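Local structure of Non-ribosomal peptide synthetase (Methanobrevibacter ruminantium, 6VTJ) at residues Y9-C21 and L28-F40. The protein forms the thiolation-reductase di-domain of an archaeal non-ribosomal peptide synthetase, whose carrier part bears a 4'-phosphopantetheine arm and whose reductase part probably releases the peptide reductively. Numbering follows the deposited sequence.
Sequences YVAPKTRLEHEIC and LNIETVGVEDNFF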
loop_
_atom_site.group_PDB
_atom_site.type_symbol
_atom_site.label_atom_id
_atom_site.label_comp_id
_atom_site.label_asym_id
_atom_site.label_seq_id
_atom_site.Cartn_x
_atom_site.Cartn_y
_atom_site.Cartn_z
ATOM N N TYR A 9 29.449 5.995 -21.477
ATOM C CA TYR A 9 29.954 7.224 -20.883
ATOM C C TYR A 9 29.855 8.380 -21.863
ATOM O O TYR A 9 30.547 8.405 -22.886
ATOM C CB TYR A 9 31.405 7.112 -20.396
ATOM C CG TYR A 9 31.899 8.463 -19.883
ATOM C CD1 TYR A 9 31.492 8.954 -18.643
ATOM C CD2 TYR A 9 32.722 9.276 -20.665
ATOM C CE1 TYR A 9 31.918 10.206 -18.182
ATOM C CE2 TYR A 9 33.149 10.530 -20.214
ATOM C CZ TYR A 9 32.745 10.988 -18.971
ATOM O OH TYR A 9 33.171 12.228 -18.529
ATOM N N VAL A 10 29.005 9.347 -21.536
ATOM C CA VAL A 10 28.909 10.615 -22.246
ATOM C C VAL A 10 29.365 11.703 -21.291
ATOM O O VAL A 10 28.888 11.776 -20.150
ATOM C CB VAL A 10 27.474 10.879 -22.734
ATOM C CG1 VAL A 10 27.450 12.042 -23.687
ATOM C CG2 VAL A 10 26.904 9.643 -23.400
ATOM N N ALA A 11 30.286 12.540 -21.739
ATOM C CA ALA A 11 30.696 13.655 -20.907
ATOM C C ALA A 11 29.549 14.656 -20.779
ATOM O O ALA A 11 28.808 14.887 -21.743
ATOM C CB ALA A 11 31.929 14.333 -21.500
ATOM N N PRO A 12 29.356 15.245 -19.604
ATOM C CA PRO A 12 28.378 16.328 -19.483
ATOM C C PRO A 12 28.787 17.531 -20.325
ATOM O O PRO A 12 29.973 17.816 -20.502
ATOM C CB PRO A 12 28.391 16.658 -17.984
ATOM C CG PRO A 12 29.647 16.011 -17.440
ATOM C CD PRO A 12 29.935 14.849 -18.307
ATOM N N LYS A 13 27.785 18.238 -20.853
ATOM C CA LYS A 13 28.021 19.462 -21.612
ATOM C C LYS A 13 27.829 20.707 -20.751
ATOM O O LYS A 13 28.790 21.442 -20.513
ATOM C CB LYS A 13 27.121 19.510 -22.853
ATOM N N THR A 14 26.618 20.950 -20.252
ATOM C CA THR A 14 26.348 22.194 -19.544
ATOM C C THR A 14 26.815 22.099 -18.093
ATOM O O THR A 14 27.104 21.018 -17.578
ATOM C CB THR A 14 24.864 22.526 -19.593
ATOM O OG1 THR A 14 24.193 21.755 -18.597
ATOM C CG2 THR A 14 24.287 22.171 -20.940
ATOM N N ARG A 15 26.902 23.257 -17.424
ATOM C CA ARG A 15 27.412 23.260 -16.051
ATOM C C ARG A 15 26.411 22.629 -15.085
ATOM O O ARG A 15 26.810 21.999 -14.091
ATOM C CB ARG A 15 27.777 24.686 -15.610
ATOM C CG ARG A 15 28.516 24.737 -14.258
ATOM C CD ARG A 15 29.319 26.029 -14.010
ATOM N NE ARG A 15 28.507 27.248 -14.104
ATOM C CZ ARG A 15 28.068 27.955 -13.062
ATOM N NH1 ARG A 15 28.358 27.575 -11.822
ATOM N NH2 ARG A 15 27.344 29.054 -13.256
ATOM N N LEU A 16 25.115 22.775 -15.364
ATOM C CA LEU A 16 24.108 22.085 -14.563
ATOM C C LEU A 16 24.286 20.576 -14.658
ATOM O O LEU A 16 24.224 19.863 -13.642
ATOM C CB LEU A 16 22.706 22.510 -15.015
ATOM C CG LEU A 16 21.486 21.814 -14.410
ATOM C CD1 LEU A 16 21.463 21.933 -12.888
ATOM C CD2 LEU A 16 20.213 22.373 -15.017
ATOM N N GLU A 17 24.521 20.067 -15.875
ATOM C CA GLU A 17 24.771 18.636 -16.027
ATOM C C GLU A 17 26.024 18.215 -15.273
ATOM O O GLU A 17 26.050 17.146 -14.656
ATOM C CB GLU A 17 24.893 18.271 -17.500
ATOM C CG GLU A 17 23.579 18.213 -18.227
ATOM C CD GLU A 17 23.773 18.054 -19.714
ATOM O OE1 GLU A 17 24.918 18.264 -20.169
ATOM O OE2 GLU A 17 22.795 17.717 -20.422
ATOM N N HIS A 18 27.077 19.037 -15.327
ATOM C CA HIS A 18 28.287 18.740 -14.574
ATOM C C HIS A 18 27.993 18.626 -13.088
ATOM O O HIS A 18 28.497 17.716 -12.425
ATOM C CB HIS A 18 29.337 19.823 -14.816
ATOM C CG HIS A 18 30.164 19.594 -16.039
ATOM N ND1 HIS A 18 29.929 20.248 -17.231
ATOM C CD2 HIS A 18 31.207 18.762 -16.266
ATOM C CE1 HIS A 18 30.801 19.838 -18.134
ATOM N NE2 HIS A 18 31.591 18.939 -17.574
ATOM N N GLU A 19 27.182 19.548 -12.547
ATOM C CA GLU A 19 26.854 19.510 -11.122
ATOM C C GLU A 19 26.087 18.242 -10.760
ATOM O O GLU A 19 26.353 17.614 -9.725
ATOM C CB GLU A 19 26.032 20.740 -10.723
ATOM C CG GLU A 19 26.775 22.067 -10.815
ATOM C CD GLU A 19 25.882 23.277 -10.557
ATOM O OE1 GLU A 19 24.683 23.086 -10.246
ATOM O OE2 GLU A 19 26.381 24.423 -10.661
ATOM N N ILE A 20 25.128 17.849 -11.596
ATOM C CA ILE A 20 24.319 16.686 -11.228
ATOM C C ILE A 20 25.134 15.401 -11.374
ATOM O O ILE A 20 25.018 14.480 -10.552
ATOM C CB ILE A 20 23.009 16.657 -12.035
ATOM C CG1 ILE A 20 22.140 17.861 -11.648
ATOM C CG2 ILE A 20 22.244 15.375 -11.774
ATOM C CD1 ILE A 20 21.075 18.210 -12.689
ATOM N N CYS A 21 25.996 15.328 -12.390
ATOM C CA CYS A 21 26.919 14.203 -12.482
ATOM C C CYS A 21 27.817 14.124 -11.261
ATOM O O CYS A 21 28.058 13.031 -10.731
ATOM C CB CYS A 21 27.781 14.318 -13.736
ATOM S SG CYS A 21 26.926 13.928 -15.234
ATOM N N LEU A 28 27.056 8.196 -4.645
ATOM C CA LEU A 28 27.261 6.781 -4.921
ATOM C C LEU A 28 28.698 6.310 -4.739
ATOM O O LEU A 28 28.944 5.102 -4.815
ATOM C CB LEU A 28 26.847 6.464 -6.356
ATOM C CG LEU A 28 25.383 6.694 -6.710
ATOM C CD1 LEU A 28 25.175 6.373 -8.167
ATOM C CD2 LEU A 28 24.493 5.826 -5.824
ATOM N N ASN A 29 29.649 7.217 -4.537
ATOM C CA ASN A 29 31.073 6.879 -4.457
ATOM C C ASN A 29 31.514 6.065 -5.680
ATOM O O ASN A 29 31.958 4.918 -5.582
ATOM C CB ASN A 29 31.389 6.140 -3.153
ATOM C CG ASN A 29 30.754 6.800 -1.939
ATOM O OD1 ASN A 29 30.972 7.986 -1.665
ATOM N ND2 ASN A 29 29.958 6.031 -1.204
ATOM N N ILE A 30 31.357 6.683 -6.849
ATOM C CA ILE A 30 31.776 6.121 -8.130
ATOM C C ILE A 30 32.775 7.092 -8.743
ATOM O O ILE A 30 32.528 8.304 -8.764
ATOM C CB ILE A 30 30.584 5.900 -9.078
ATOM C CG1 ILE A 30 29.613 4.869 -8.509
ATOM C CG2 ILE A 30 31.058 5.480 -10.482
ATOM C CD1 ILE A 30 28.350 4.728 -9.356
ATOM N N GLU A 31 33.902 6.560 -9.231
ATOM C CA GLU A 31 34.977 7.411 -9.734
ATOM C C GLU A 31 34.486 8.307 -10.866
ATOM O O GLU A 31 34.667 9.532 -10.829
ATOM C CB GLU A 31 36.160 6.550 -10.194
ATOM N N THR A 32 33.836 7.717 -11.870
ATOM C CA THR A 32 33.404 8.442 -13.060
ATOM C C THR A 32 31.940 8.139 -13.335
ATOM O O THR A 32 31.571 6.976 -13.508
ATOM C CB THR A 32 34.255 8.068 -14.277
ATOM O OG1 THR A 32 35.647 8.062 -13.920
ATOM C CG2 THR A 32 34.028 9.078 -15.383
ATOM N N VAL A 33 31.116 9.183 -13.401
ATOM C CA VAL A 33 29.699 9.064 -13.741
ATOM C C VAL A 33 29.439 9.907 -14.987
ATOM O O VAL A 33 29.734 11.109 -15.000
ATOM C CB VAL A 33 28.797 9.520 -12.583
ATOM C CG1 VAL A 33 27.351 9.744 -13.063
ATOM C CG2 VAL A 33 28.877 8.547 -11.423
ATOM N N GLY A 34 28.886 9.279 -16.037
ATOM C CA GLY A 34 28.518 9.999 -17.235
ATOM C C GLY A 34 27.138 10.621 -17.131
ATOM O O GLY A 34 26.388 10.383 -16.193
ATOM N N VAL A 35 26.807 11.446 -18.125
ATOM C CA VAL A 35 25.559 12.207 -18.087
ATOM C C VAL A 35 24.358 11.362 -18.476
ATOM O O VAL A 35 23.211 11.776 -18.251
ATOM C CB VAL A 35 25.690 13.448 -18.993
ATOM C CG1 VAL A 35 25.456 13.085 -20.465
ATOM C CG2 VAL A 35 24.760 14.575 -18.518
ATOM N N GLU A 36 24.595 10.186 -19.055
ATOM C CA GLU A 36 23.542 9.244 -19.400
ATOM C C GLU A 36 23.569 8.005 -18.516
ATOM O O GLU A 36 22.928 7.001 -18.846
ATOM C CB GLU A 36 23.661 8.857 -20.871
ATOM C CG GLU A 36 23.820 10.058 -21.782
ATOM C CD GLU A 36 22.576 10.354 -22.595
ATOM O OE1 GLU A 36 22.642 10.218 -23.844
ATOM O OE2 GLU A 36 21.544 10.736 -21.990
ATOM N N ASP A 37 24.304 8.048 -17.406
ATOM C CA ASP A 37 24.291 6.946 -16.456
ATOM C C ASP A 37 22.972 6.927 -15.686
ATOM O O ASP A 37 22.578 7.924 -15.070
ATOM C CB ASP A 37 25.465 7.063 -15.489
ATOM C CG ASP A 37 26.806 6.813 -16.161
ATOM O OD1 ASP A 37 26.854 6.735 -17.416
ATOM O OD2 ASP A 37 27.816 6.703 -15.425
ATOM N N ASN A 38 22.294 5.787 -15.731
ATOM C CA ASN A 38 21.062 5.572 -14.980
ATOM C C ASN A 38 21.384 5.431 -13.491
ATOM O O ASN A 38 22.127 4.523 -13.100
ATOM C CB ASN A 38 20.369 4.315 -15.514
ATOM C CG ASN A 38 18.994 4.091 -14.916
ATOM O OD1 ASN A 38 18.807 4.173 -13.702
ATOM N ND2 ASN A 38 18.026 3.776 -15.771
ATOM N N PHE A 39 20.813 6.322 -12.668
ATOM C CA PHE A 39 21.025 6.273 -11.216
ATOM C C PHE A 39 20.841 4.865 -10.659
ATOM O O PHE A 39 21.656 4.388 -9.862
ATOM C CB PHE A 39 20.069 7.236 -10.506
ATOM C CG PHE A 39 20.257 7.296 -9.010
ATOM C CD1 PHE A 39 21.317 7.991 -8.454
ATOM C CD2 PHE A 39 19.352 6.677 -8.154
ATOM C CE1 PHE A 39 21.484 8.059 -7.077
ATOM C CE2 PHE A 39 19.512 6.741 -6.768
ATOM C CZ PHE A 39 20.575 7.431 -6.231
ATOM N N PHE A 40 19.761 4.188 -11.059
ATOM C CA PHE A 40 19.457 2.882 -10.478
ATOM C C PHE A 40 20.225 1.750 -11.145
ATOM O O PHE A 40 20.314 0.659 -10.569
ATOM C CB PHE A 40 17.951 2.610 -10.537
ATOM C CG PHE A 40 17.124 3.692 -9.913
ATOM C CD1 PHE A 40 16.880 3.693 -8.549
ATOM C CD2 PHE A 40 16.612 4.724 -10.686
ATOM C CE1 PHE A 40 16.127 4.693 -7.969
ATOM C CE2 PHE A 40 15.864 5.736 -10.115
ATOM C CZ PHE A 40 15.622 5.720 -8.750
HETATM O O HOH W 1 27.103 8.340 -19.532
#
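The extended E17 side chain, its carboxylate gripped by two backbone N-H groups and R75, lies from CB to OE2 along the CG2 methyl of V35, 3.8 Å from E17 CD. E17 OE1 accepts from K13 N and T14 N; E17 N donates back to T14 OG1 at the N-cap, completing a capping box. E17 OE2 is salt-bridged to R75, at the start of helix 74-82. V35 fills the centre: CG1 lies against V10 CB, CG2 also reaches P12, and V35 N donates to V10 O (2.9 Å, 168°). A water bound by V10 N and E36 N, and donating to D37 OD1 (2.7 Å), extends the link. D37 OD2 accepts from G34 N above the carboxylate plane, bracing the G34-D37 type I turn. The Y9 side chain swings away from its own backbone N (chi1 176°), which carries CD1 to 3.5 Å from G34 CA; glycine has no side chain to bar the ring. CE1 meets T32 CG2. From the helix, C21 SG closes over V35 CA at 3.6 Å. V10 CG2 rests on E36 CG (3.5 Å). Within this carrier-protein helical bundle, R75 and the two N-H groups probably keep E17 ionised despite the V35 methyl, and bonds on both oxygens would restrict carboxylate rotation.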